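Local coordinates for protein sulfotransferase (Mycobacterium tuberculosis, PDB 2ZQ5) that probably transfers a sulfuryl group from a donor such as PAPS to an acceptor molecule, at residues V258-Q270 against Y365-K378. Sequence-based numbering, arbitrary orientation.
Sequences VETIMASMCSLAQ and YSLADYGLTVEMVK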
loop_
_atom_site.group_PDB
_atom_site.type_symbol
_atom_site.label_atom_id
_atom_site.label_comp_id
_atom_site.label_asym_id
_atom_site.label_seq_id
_atom_site.Cartn_x
_atom_site.Cartn_y
_atom_site.Cartn_z
ATOM N N VAL A 258 17.310 -9.183 5.311
ATOM C CA VAL A 258 16.803 -9.328 3.954
ATOM C C VAL A 258 17.256 -10.572 3.200
ATOM O O VAL A 258 16.503 -11.105 2.386
ATOM C CB VAL A 258 17.102 -8.045 3.135
ATOM C CG1 VAL A 258 16.542 -8.167 1.721
ATOM C CG2 VAL A 258 16.475 -6.836 3.837
ATOM N N GLU A 259 18.464 -11.058 3.470
ATOM C CA GLU A 259 18.926 -12.252 2.772
ATOM C C GLU A 259 18.059 -13.469 3.103
ATOM O O GLU A 259 18.074 -14.459 2.371
ATOM C CB GLU A 259 20.400 -12.552 3.099
ATOM C CG GLU A 259 20.663 -12.978 4.537
ATOM C CD GLU A 259 20.968 -11.810 5.456
ATOM O OE1 GLU A 259 20.504 -10.686 5.180
ATOM O OE2 GLU A 259 21.668 -12.022 6.469
ATOM N N THR A 260 17.294 -13.395 4.192
ATOM C CA THR A 260 16.436 -14.512 4.581
ATOM C C THR A 260 15.033 -14.434 3.985
ATOM O O THR A 260 14.242 -15.361 4.146
ATOM C CB THR A 260 16.295 -14.633 6.120
ATOM O OG1 THR A 260 15.571 -13.509 6.634
ATOM C CG2 THR A 260 17.662 -14.696 6.776
ATOM N N ILE A 261 14.722 -13.337 3.297
ATOM C CA ILE A 261 13.398 -13.182 2.696
ATOM C C ILE A 261 13.388 -12.775 1.220
ATOM O O ILE A 261 12.340 -12.830 0.575
ATOM C CB ILE A 261 12.531 -12.152 3.474
ATOM C CG1 ILE A 261 13.262 -10.807 3.571
ATOM C CG2 ILE A 261 12.194 -12.689 4.859
ATOM C CD1 ILE A 261 12.400 -9.686 4.130
ATOM N N MET A 262 14.537 -12.375 0.681
ATOM C CA MET A 262 14.603 -11.944 -0.716
ATOM C C MET A 262 14.039 -12.977 -1.694
ATOM O O MET A 262 13.279 -12.626 -2.599
ATOM C CB MET A 262 16.043 -11.585 -1.101
ATOM C CG MET A 262 16.212 -11.066 -2.537
ATOM S SD MET A 262 15.131 -9.676 -3.027
ATOM C CE MET A 262 15.867 -8.329 -2.133
ATOM N N ALA A 263 14.391 -14.248 -1.525
ATOM C CA ALA A 263 13.867 -15.266 -2.434
ATOM C C ALA A 263 12.345 -15.337 -2.339
ATOM O O ALA A 263 11.655 -15.415 -3.355
ATOM C CB ALA A 263 14.479 -16.629 -2.118
ATOM N N SER A 264 11.830 -15.294 -1.112
ATOM C CA SER A 264 10.391 -15.353 -0.872
ATOM C C SER A 264 9.693 -14.151 -1.502
ATOM O O SER A 264 8.611 -14.279 -2.080
ATOM C CB SER A 264 10.115 -15.382 0.633
ATOM O OG SER A 264 8.724 -15.423 0.901
ATOM N N MET A 265 10.317 -12.984 -1.388
ATOM C CA MET A 265 9.766 -11.759 -1.955
ATOM C C MET A 265 9.658 -11.880 -3.469
ATOM O O MET A 265 8.646 -11.505 -4.066
ATOM C CB MET A 265 10.659 -10.570 -1.593
ATOM C CG MET A 265 10.699 -10.260 -0.105
ATOM S SD MET A 265 12.035 -9.132 0.329
ATOM C CE MET A 265 11.564 -7.695 -0.600
ATOM N N CYS A 266 10.706 -12.411 -4.091
ATOM C CA CYS A 266 10.720 -12.578 -5.537
ATOM C C CYS A 266 9.719 -13.635 -5.992
ATOM O O CYS A 266 9.062 -13.473 -7.019
ATOM C CB CYS A 266 12.127 -12.952 -6.008
ATOM S SG CYS A 266 13.347 -11.624 -5.828
ATOM N N SER A 267 9.606 -14.714 -5.221
ATOM C CA SER A 267 8.678 -15.788 -5.544
ATOM C C SER A 267 7.243 -15.271 -5.493
ATOM O O SER A 267 6.413 -15.641 -6.324
ATOM C CB SER A 267 8.857 -16.947 -4.563
ATOM O OG SER A 267 7.993 -18.025 -4.879
ATOM N N LEU A 268 6.950 -14.411 -4.521
ATOM C CA LEU A 268 5.608 -13.848 -4.406
ATOM C C LEU A 268 5.296 -13.015 -5.646
ATOM O O LEU A 268 4.219 -13.129 -6.231
ATOM C CB LEU A 268 5.498 -12.969 -3.157
ATOM C CG LEU A 268 4.205 -12.156 -3.016
ATOM C CD1 LEU A 268 3.008 -13.088 -2.981
ATOM C CD2 LEU A 268 4.263 -11.316 -1.751
ATOM N N ALA A 269 6.245 -12.175 -6.044
ATOM C CA ALA A 269 6.062 -11.327 -7.214
ATOM C C ALA A 269 5.895 -12.177 -8.468
ATOM O O ALA A 269 5.061 -11.886 -9.324
ATOM C CB ALA A 269 7.254 -10.396 -7.373
ATOM N N GLN A 270 6.698 -13.230 -8.561
ATOM C CA GLN A 270 6.665 -14.137 -9.698
ATOM C C GLN A 270 5.297 -14.794 -9.854
ATOM O O GLN A 270 4.699 -14.760 -10.931
ATOM C CB GLN A 270 7.746 -15.203 -9.515
ATOM C CG GLN A 270 7.848 -16.220 -10.630
ATOM C CD GLN A 270 9.015 -17.168 -10.419
ATOM O OE1 GLN A 270 9.173 -17.742 -9.342
ATOM N NE2 GLN A 270 9.838 -17.336 -11.447
ATOM N N TYR A 365 11.729 -22.594 -3.825
ATOM C CA TYR A 365 12.362 -21.476 -4.509
ATOM C C TYR A 365 13.700 -21.180 -3.843
ATOM O O TYR A 365 13.911 -21.517 -2.675
ATOM C CB TYR A 365 11.447 -20.240 -4.476
ATOM C CG TYR A 365 10.962 -19.850 -3.096
ATOM C CD1 TYR A 365 11.806 -19.200 -2.195
ATOM C CD2 TYR A 365 9.666 -20.158 -2.680
ATOM C CE1 TYR A 365 11.375 -18.868 -0.913
ATOM C CE2 TYR A 365 9.224 -19.830 -1.397
ATOM C CZ TYR A 365 10.085 -19.187 -0.520
ATOM O OH TYR A 365 9.666 -18.873 0.753
ATOM N N SER A 366 14.606 -20.558 -4.591
ATOM C CA SER A 366 15.932 -20.230 -4.075
ATOM C C SER A 366 16.381 -18.885 -4.621
ATOM O O SER A 366 15.778 -18.356 -5.555
ATOM C CB SER A 366 16.947 -21.289 -4.509
ATOM O OG SER A 366 17.198 -21.197 -5.903
ATOM N N LEU A 367 17.438 -18.334 -4.034
ATOM C CA LEU A 367 17.970 -17.064 -4.500
ATOM C C LEU A 367 18.508 -17.228 -5.919
ATOM O O LEU A 367 18.419 -16.313 -6.730
ATOM C CB LEU A 367 19.083 -16.578 -3.569
ATOM C CG LEU A 367 18.619 -16.022 -2.223
ATOM C CD1 LEU A 367 19.810 -15.805 -1.306
ATOM C CD2 LEU A 367 17.880 -14.714 -2.449
ATOM N N ALA A 368 19.056 -18.403 -6.216
ATOM C CA ALA A 368 19.602 -18.670 -7.542
ATOM C C ALA A 368 18.533 -18.549 -8.627
ATOM O O ALA A 368 18.828 -18.157 -9.759
ATOM C CB ALA A 368 20.232 -20.060 -7.579
ATOM N N ASP A 369 17.291 -18.888 -8.288
ATOM C CA ASP A 369 16.200 -18.795 -9.255
ATOM C C ASP A 369 16.031 -17.363 -9.741
ATOM O O ASP A 369 15.497 -17.124 -10.823
ATOM C CB ASP A 369 14.873 -19.255 -8.643
ATOM C CG ASP A 369 14.854 -20.734 -8.315
ATOM O OD1 ASP A 369 15.528 -21.516 -9.018
ATOM O OD2 ASP A 369 14.144 -21.114 -7.360
ATOM N N TYR A 370 16.492 -16.411 -8.940
ATOM C CA TYR A 370 16.363 -15.006 -9.288
ATOM C C TYR A 370 17.706 -14.337 -9.545
ATOM O O TYR A 370 17.843 -13.121 -9.408
ATOM C CB TYR A 370 15.584 -14.297 -8.179
ATOM C CG TYR A 370 14.276 -15.000 -7.911
ATOM C CD1 TYR A 370 13.223 -14.915 -8.821
ATOM C CD2 TYR A 370 14.130 -15.840 -6.809
ATOM C CE1 TYR A 370 12.059 -15.656 -8.647
ATOM C CE2 TYR A 370 12.969 -16.588 -6.625
ATOM C CZ TYR A 370 11.942 -16.493 -7.550
ATOM O OH TYR A 370 10.811 -17.261 -7.392
ATOM N N GLY A 371 18.685 -15.155 -9.930
ATOM C CA GLY A 371 20.017 -14.664 -10.245
ATOM C C GLY A 371 20.788 -14.048 -9.100
ATOM O O GLY A 371 21.676 -13.221 -9.318
ATOM N N LEU A 372 20.478 -14.469 -7.881
ATOM C CA LEU A 372 21.140 -13.910 -6.716
ATOM C C LEU A 372 21.850 -14.939 -5.855
ATOM O O LEU A 372 21.563 -16.133 -5.915
ATOM C CB LEU A 372 20.113 -13.187 -5.841
ATOM C CG LEU A 372 19.231 -12.132 -6.511
ATOM C CD1 LEU A 372 18.165 -11.668 -5.528
ATOM C CD2 LEU A 372 20.083 -10.962 -6.973
ATOM N N THR A 373 22.789 -14.449 -5.053
ATOM C CA THR A 373 23.509 -15.286 -4.109
ATOM C C THR A 373 23.254 -14.636 -2.757
ATOM O O THR A 373 22.919 -13.448 -2.683
ATOM C CB THR A 373 25.037 -15.301 -4.346
ATOM O OG1 THR A 373 25.571 -13.991 -4.124
ATOM C CG2 THR A 373 25.358 -15.758 -5.755
ATOM N N VAL A 374 23.414 -15.398 -1.686
ATOM C CA VAL A 374 23.201 -14.847 -0.360
ATOM C C VAL A 374 24.206 -13.720 -0.113
ATOM O O VAL A 374 23.893 -12.735 0.560
ATOM C CB VAL A 374 23.331 -15.943 0.728
ATOM C CG1 VAL A 374 24.747 -16.497 0.760
ATOM C CG2 VAL A 374 22.939 -15.380 2.085
ATOM N N GLU A 375 25.407 -13.862 -0.672
ATOM C CA GLU A 375 26.444 -12.847 -0.516
ATOM C C GLU A 375 26.005 -11.525 -1.145
ATOM O O GLU A 375 26.223 -10.455 -0.575
ATOM C CB GLU A 375 27.755 -13.293 -1.173
ATOM C CG GLU A 375 28.494 -14.444 -0.493
ATOM C CD GLU A 375 27.837 -15.794 -0.711
ATOM O OE1 GLU A 375 27.182 -15.980 -1.756
ATOM O OE2 GLU A 375 27.992 -16.680 0.160
ATOM N N MET A 376 25.390 -11.601 -2.322
ATOM C CA MET A 376 24.926 -10.402 -3.008
ATOM C C MET A 376 23.892 -9.660 -2.177
ATOM O O MET A 376 23.927 -8.436 -2.081
ATOM C CB MET A 376 24.314 -10.755 -4.368
ATOM C CG MET A 376 25.325 -11.153 -5.426
ATOM S SD MET A 376 24.538 -11.832 -6.894
ATOM C CE MET A 376 23.901 -10.336 -7.665
ATOM N N VAL A 377 22.973 -10.400 -1.568
ATOM C CA VAL A 377 21.936 -9.760 -0.771
ATOM C C VAL A 377 22.506 -9.130 0.499
ATOM O O VAL A 377 22.161 -8.000 0.843
ATOM C CB VAL A 377 20.817 -10.755 -0.408
ATOM C CG1 VAL A 377 19.669 -10.022 0.274
ATOM C CG2 VAL A 377 20.311 -11.443 -1.665
ATOM N N LYS A 378 23.386 -9.846 1.194
ATOM C CA LYS A 378 23.977 -9.298 2.412
ATOM C C LYS A 378 24.782 -8.041 2.101
ATOM O O LYS A 378 24.815 -7.101 2.898
ATOM C CB LYS A 378 24.870 -10.334 3.100
ATOM C CG LYS A 378 24.090 -11.457 3.770
ATOM C CD LYS A 378 25.006 -12.414 4.528
ATOM C CE LYS A 378 25.914 -13.183 3.582
ATOM N NZ LYS A 378 26.777 -14.161 4.307
#
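Y370 lies flat against helix 262-272, with C266 CB centred over one ring face, 3.4 Å from the centroid in a CH-pi contact. D369 CB lies off-centre over the opposite face. The small C266 lets the ring come close, and its SG sits obliquely in a sulfur-aromatic contact. A second tyrosine, Y365, offers one face to S267 CB and its edge to A263 CB, whose methyl lies 3.7 Å from Y365 CD1; small residues on the helix give both rings a place to settle. The phenol of Y370 donates to Q270, OH to OE1 2.6 Å, from above the amide plane; Q270 reaches it with its chain extended beyond CG. Apolar packing continues toward the helix start: L367 CD2 is 3.9 Å from both M262 CB and A263 CB, and flexible M262, bent at chi2 and chi3, also meets L372 CD1 through CG. Branched V377 sends CG1, anti to its backbone N (chi1 -173°), to E259 CA at 3.4 Å. K378 CG crosses E259 CD at 3.6 Å, an aliphatic contact, with NZ and OE2 5.9 Å apart. M262 and C266 also touch helix 282-304. Segment 365-378, near the C-terminus, thus packs along the helix that follows strand 250-255 in the parallel sheet of the P-loop-like sulfotransferase fold.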